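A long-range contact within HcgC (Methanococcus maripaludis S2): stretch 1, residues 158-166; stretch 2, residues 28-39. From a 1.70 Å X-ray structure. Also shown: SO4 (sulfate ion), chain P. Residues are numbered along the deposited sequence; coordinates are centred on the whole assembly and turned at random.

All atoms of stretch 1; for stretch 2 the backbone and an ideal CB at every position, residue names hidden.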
# COMPACT_ATOMS: atom_id res chain seq x y z
N ALA A 158 6.45 -24.26 36.19
CA ALA A 158 6.51 -25.63 35.69
C ALA A 158 6.05 -25.71 34.24
O ALA A 158 6.56 -26.52 33.45
CB ALA A 158 5.66 -26.55 36.56
N LYS A 159 5.08 -24.88 33.88
CA LYS A 159 4.55 -24.77 32.53
C LYS A 159 4.71 -23.32 32.12
O LYS A 159 4.38 -22.42 32.90
CB LYS A 159 3.09 -25.20 32.49
CG LYS A 159 2.40 -25.19 31.14
CD LYS A 159 0.90 -25.25 31.38
CE LYS A 159 0.12 -25.74 30.20
NZ LYS A 159 -1.33 -25.76 30.57
N LYS A 160 5.26 -23.09 30.93
CA LYS A 160 5.60 -21.74 30.46
C LYS A 160 4.96 -21.50 29.11
O LYS A 160 4.93 -22.40 28.26
CB LYS A 160 7.11 -21.58 30.35
CG LYS A 160 7.84 -21.75 31.67
CD LYS A 160 9.34 -21.64 31.48
CE LYS A 160 10.07 -22.05 32.74
NZ LYS A 160 11.53 -21.81 32.62
N GLY A 161 4.45 -20.29 28.89
CA GLY A 161 3.83 -19.95 27.63
C GLY A 161 4.13 -18.51 27.25
O GLY A 161 4.34 -17.65 28.11
N VAL A 162 4.15 -18.26 25.94
CA VAL A 162 4.38 -16.93 25.39
C VAL A 162 3.15 -16.53 24.61
O VAL A 162 2.78 -17.20 23.64
CB VAL A 162 5.64 -16.89 24.50
CG1 VAL A 162 5.83 -15.50 23.90
CG2 VAL A 162 6.86 -17.29 25.30
N LEU A 163 2.51 -15.43 25.01
CA LEU A 163 1.30 -14.96 24.35
C LEU A 163 1.68 -14.10 23.15
O LEU A 163 2.32 -13.06 23.30
CB LEU A 163 0.45 -14.16 25.34
CG LEU A 163 -0.78 -13.46 24.75
CD1 LEU A 163 -1.80 -14.45 24.24
CD2 LEU A 163 -1.37 -12.54 25.80
N LYS A 164 1.29 -14.55 21.96
CA LYS A 164 1.61 -13.87 20.72
C LYS A 164 0.33 -13.40 20.05
O LYS A 164 -0.70 -14.08 20.10
CB LYS A 164 2.40 -14.78 19.78
CG LYS A 164 3.70 -15.34 20.38
CD LYS A 164 4.35 -16.34 19.43
CE LYS A 164 5.70 -16.84 19.96
NZ LYS A 164 6.74 -15.76 20.07
N THR A 165 0.39 -12.24 19.41
CA THR A 165 -0.77 -11.70 18.72
C THR A 165 -0.31 -11.01 17.45
O THR A 165 0.49 -10.07 17.50
CB THR A 165 -1.56 -10.73 19.61
OG1 THR A 165 -1.84 -11.34 20.88
CG2 THR A 165 -2.88 -10.37 18.95
N TYR A 166 -0.85 -11.46 16.31
CA TYR A 166 -0.51 -10.92 15.01
C TYR A 166 -1.78 -10.67 14.21
O TYR A 166 -2.87 -11.13 14.57
CB TYR A 166 0.38 -11.88 14.21
CG TYR A 166 1.57 -12.40 14.96
CD1 TYR A 166 2.62 -11.57 15.32
CD2 TYR A 166 1.66 -13.75 15.30
CE1 TYR A 166 3.72 -12.06 16.01
CE2 TYR A 166 2.76 -14.24 15.99
CZ TYR A 166 3.77 -13.40 16.34
OH TYR A 166 4.86 -13.92 17.02
N UNK A 28 -9.71 -11.64 22.42
CA UNK A 28 -8.90 -12.68 21.78
C UNK A 28 -7.69 -13.05 22.63
O UNK A 28 -7.36 -14.24 22.75
CB UNK A 28 -8.44 -12.22 20.40
N UNK A 29 -7.04 -12.07 23.24
CA UNK A 29 -5.91 -12.38 24.11
C UNK A 29 -6.36 -13.17 25.34
O UNK A 29 -5.72 -14.16 25.73
CB UNK A 29 -5.20 -11.09 24.54
N UNK A 30 -7.48 -12.77 25.95
CA UNK A 30 -7.98 -13.49 27.11
C UNK A 30 -8.35 -14.92 26.75
O UNK A 30 -8.09 -15.85 27.52
CB UNK A 30 -9.19 -12.77 27.71
N UNK A 31 -8.99 -15.12 25.59
CA UNK A 31 -9.36 -16.46 25.18
C UNK A 31 -8.14 -17.31 24.85
O UNK A 31 -8.15 -18.53 25.09
CB UNK A 31 -10.30 -16.40 23.97
N UNK A 32 -7.09 -16.71 24.29
CA UNK A 32 -5.84 -17.45 24.07
C UNK A 32 -5.27 -17.97 25.39
O UNK A 32 -4.81 -19.12 25.47
CB UNK A 32 -4.81 -16.56 23.37
N UNK A 33 -5.27 -17.13 26.42
CA UNK A 33 -4.81 -17.55 27.74
C UNK A 33 -5.71 -18.65 28.29
O UNK A 33 -5.23 -19.68 28.79
CB UNK A 33 -4.77 -16.36 28.70
N UNK A 34 -7.02 -18.47 28.18
CA UNK A 34 -7.97 -19.47 28.65
C UNK A 34 -7.67 -20.83 28.05
O UNK A 34 -7.62 -21.84 28.77
CB UNK A 34 -9.40 -19.05 28.31
N UNK A 35 -7.49 -20.88 26.73
CA UNK A 35 -7.25 -22.14 26.05
C UNK A 35 -5.94 -22.77 26.51
O UNK A 35 -5.86 -23.99 26.70
CB UNK A 35 -7.23 -21.93 24.53
N UNK A 36 -4.91 -21.95 26.69
CA UNK A 36 -3.63 -22.45 27.17
C UNK A 36 -3.76 -23.07 28.56
O UNK A 36 -3.12 -24.09 28.85
CB UNK A 36 -2.60 -21.32 27.19
N UNK A 37 -4.58 -22.48 29.43
CA UNK A 37 -4.69 -22.93 30.81
C UNK A 37 -5.50 -24.21 30.97
O UNK A 37 -5.46 -24.82 32.04
CB UNK A 37 -5.32 -21.82 31.66
N UNK A 38 -6.25 -24.61 29.96
CA UNK A 38 -6.89 -25.93 29.94
C UNK A 38 -7.76 -26.19 31.17
O UNK A 38 -7.87 -27.32 31.66
CB UNK A 38 -5.82 -27.02 29.83
N UNK A 39 -8.42 -25.13 31.64
CA UNK A 39 -9.35 -25.27 32.75
C UNK A 39 -8.70 -25.47 34.10
O UNK A 39 -9.41 -25.76 35.07
CB UNK A 39 -10.29 -26.45 32.48
S SO4 P . 9.51 -18.33 18.56
O1 SO4 P . 8.58 -18.96 19.52
O2 SO4 P . 10.87 -18.86 18.79
O3 SO4 P . 9.07 -18.66 17.18
O4 SO4 P . 9.51 -16.87 18.75

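Residues 159-166 form a strand that meets the helix 28-37 with its direction nearly reversed (146° between axes, 9.3 Å at closest approach), so the helix is read here from the T165 end of the strand to the K159 end.

At position 28 the CB points sideways and its ideal CB finds nothing of the strand within 5.5 Å, so many side chains would suit; the residue is K28, which makes no contact. Position 29 also points its CB sideways, but its ideal CB lies 4.3 Å from L163 CD2 and 5.0 Å from T165 OG1. A long side chain with an aliphatic stem could run past both; a shorter branched apolar one could still meet L163. It is K29, whose CE comes within 3.6 Å of T165 OG1 while its amine is hydrogen-bonded elsewhere in the structure.

Positions 30 and 31 turn from the strand or lie out of its reach, leaving the choice open; they are A30 and N31.

Position 32 points toward the strand, with its ideal CB already 3.8 Å from L163 CD1, so a small residue suffices. A32 makes exactly this contact through its CB. At position 33 the CB points sideways and has no strand atom within 5.5 Å, yet L163 offers an apolar surface nearby. A longer apolar side chain such as leucine, isoleucine or methionine could reach it. I33 does so, its CD1 lying 4.1 Å from L163 CD2.

Positions 34 and 35 are out of reach; K34 and Y35 leave the strand untouched.

Position 36 points toward the strand near G161, where the missing side chain leaves space, with the long K159 side chain alongside. A large apolar or aromatic residue would suit, the latter also able to meet a cation. F36 fills the space: its CZ lies 3.6 Å from G161 CA, and an ideal CB on G161 would be only 2.6 Å from CZ, a clash. K159 extends over one face of the ring, with NZ 4.7 Å from the centroid in a cation-pi contact, and the same NZ donates a hydrogen bond to F36 O (3.0 Å).

At position 37 the CB points away, so this contact asks little of it. It is L37, whose O accepts from a water (2.8 Å) that in turn accepts from K159 NZ (2.9 Å).

Position 38 has positive phi (55°), which glycine or asparagine tolerates readily, but its CB points toward the strand, and the ideal CB lies 4.7 Å from K159 NZ, favouring an acid. E38 forms a long salt bridge, OE2 to K159 NZ at 3.7 Å.

Position 39, phi 74°, is out of reach and suits glycine: G39.

Stretch 2 (28-39) KKANAIKYFLEG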
# COMPACT_ATOMS: atom_id res chain seq x y z
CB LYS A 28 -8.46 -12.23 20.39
CG LYS A 28 -9.55 -12.35 19.35
CD LYS A 28 -9.20 -11.65 18.06
CE LYS A 28 -10.27 -11.97 17.00
NZ LYS A 28 -10.00 -11.39 15.67
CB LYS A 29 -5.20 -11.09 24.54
CG LYS A 29 -4.55 -10.33 23.38
CD LYS A 29 -3.73 -9.15 23.86
CE LYS A 29 -3.01 -8.50 22.69
NZ LYS A 29 -2.09 -7.40 23.13
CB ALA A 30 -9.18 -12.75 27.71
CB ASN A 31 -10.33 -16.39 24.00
CG ASN A 31 -11.74 -16.05 24.44
OD1 ASN A 31 -12.12 -16.31 25.59
ND2 ASN A 31 -12.52 -15.45 23.55
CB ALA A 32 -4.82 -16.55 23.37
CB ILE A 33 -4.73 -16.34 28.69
CG1 ILE A 33 -3.56 -15.45 28.28
CG2 ILE A 33 -4.62 -16.78 30.15
CD1 ILE A 33 -3.60 -14.05 28.86
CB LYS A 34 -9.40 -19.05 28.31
CG LYS A 34 -10.48 -20.02 28.77
CD LYS A 34 -11.85 -19.58 28.28
CE LYS A 34 -12.93 -20.55 28.71
NZ LYS A 34 -14.26 -20.16 28.15
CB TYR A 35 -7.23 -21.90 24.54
CG TYR A 35 -6.81 -23.11 23.74
CD1 TYR A 35 -7.66 -24.19 23.60
CD2 TYR A 35 -5.57 -23.17 23.13
CE1 TYR A 35 -7.29 -25.30 22.88
CE2 TYR A 35 -5.18 -24.28 22.41
CZ TYR A 35 -6.05 -25.34 22.28
OH TYR A 35 -5.68 -26.45 21.56
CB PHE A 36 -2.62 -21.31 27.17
CG PHE A 36 -1.24 -21.73 27.59
CD1 PHE A 36 -0.45 -22.50 26.76
CD2 PHE A 36 -0.73 -21.32 28.81
CE1 PHE A 36 0.84 -22.87 27.15
CE2 PHE A 36 0.55 -21.69 29.19
CZ PHE A 36 1.33 -22.47 28.36
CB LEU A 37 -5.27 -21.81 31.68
CG LEU A 37 -4.36 -20.58 31.85
CD1 LEU A 37 -5.02 -19.53 32.71
CD2 LEU A 37 -3.01 -20.97 32.44
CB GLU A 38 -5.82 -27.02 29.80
CG GLU A 38 -5.03 -26.90 28.51
CD GLU A 38 -3.87 -27.89 28.43
OE1 GLU A 38 -3.28 -28.00 27.35
OE2 GLU A 38 -3.54 -28.51 29.47
O HOH W 1 -2.80 -24.88 32.89
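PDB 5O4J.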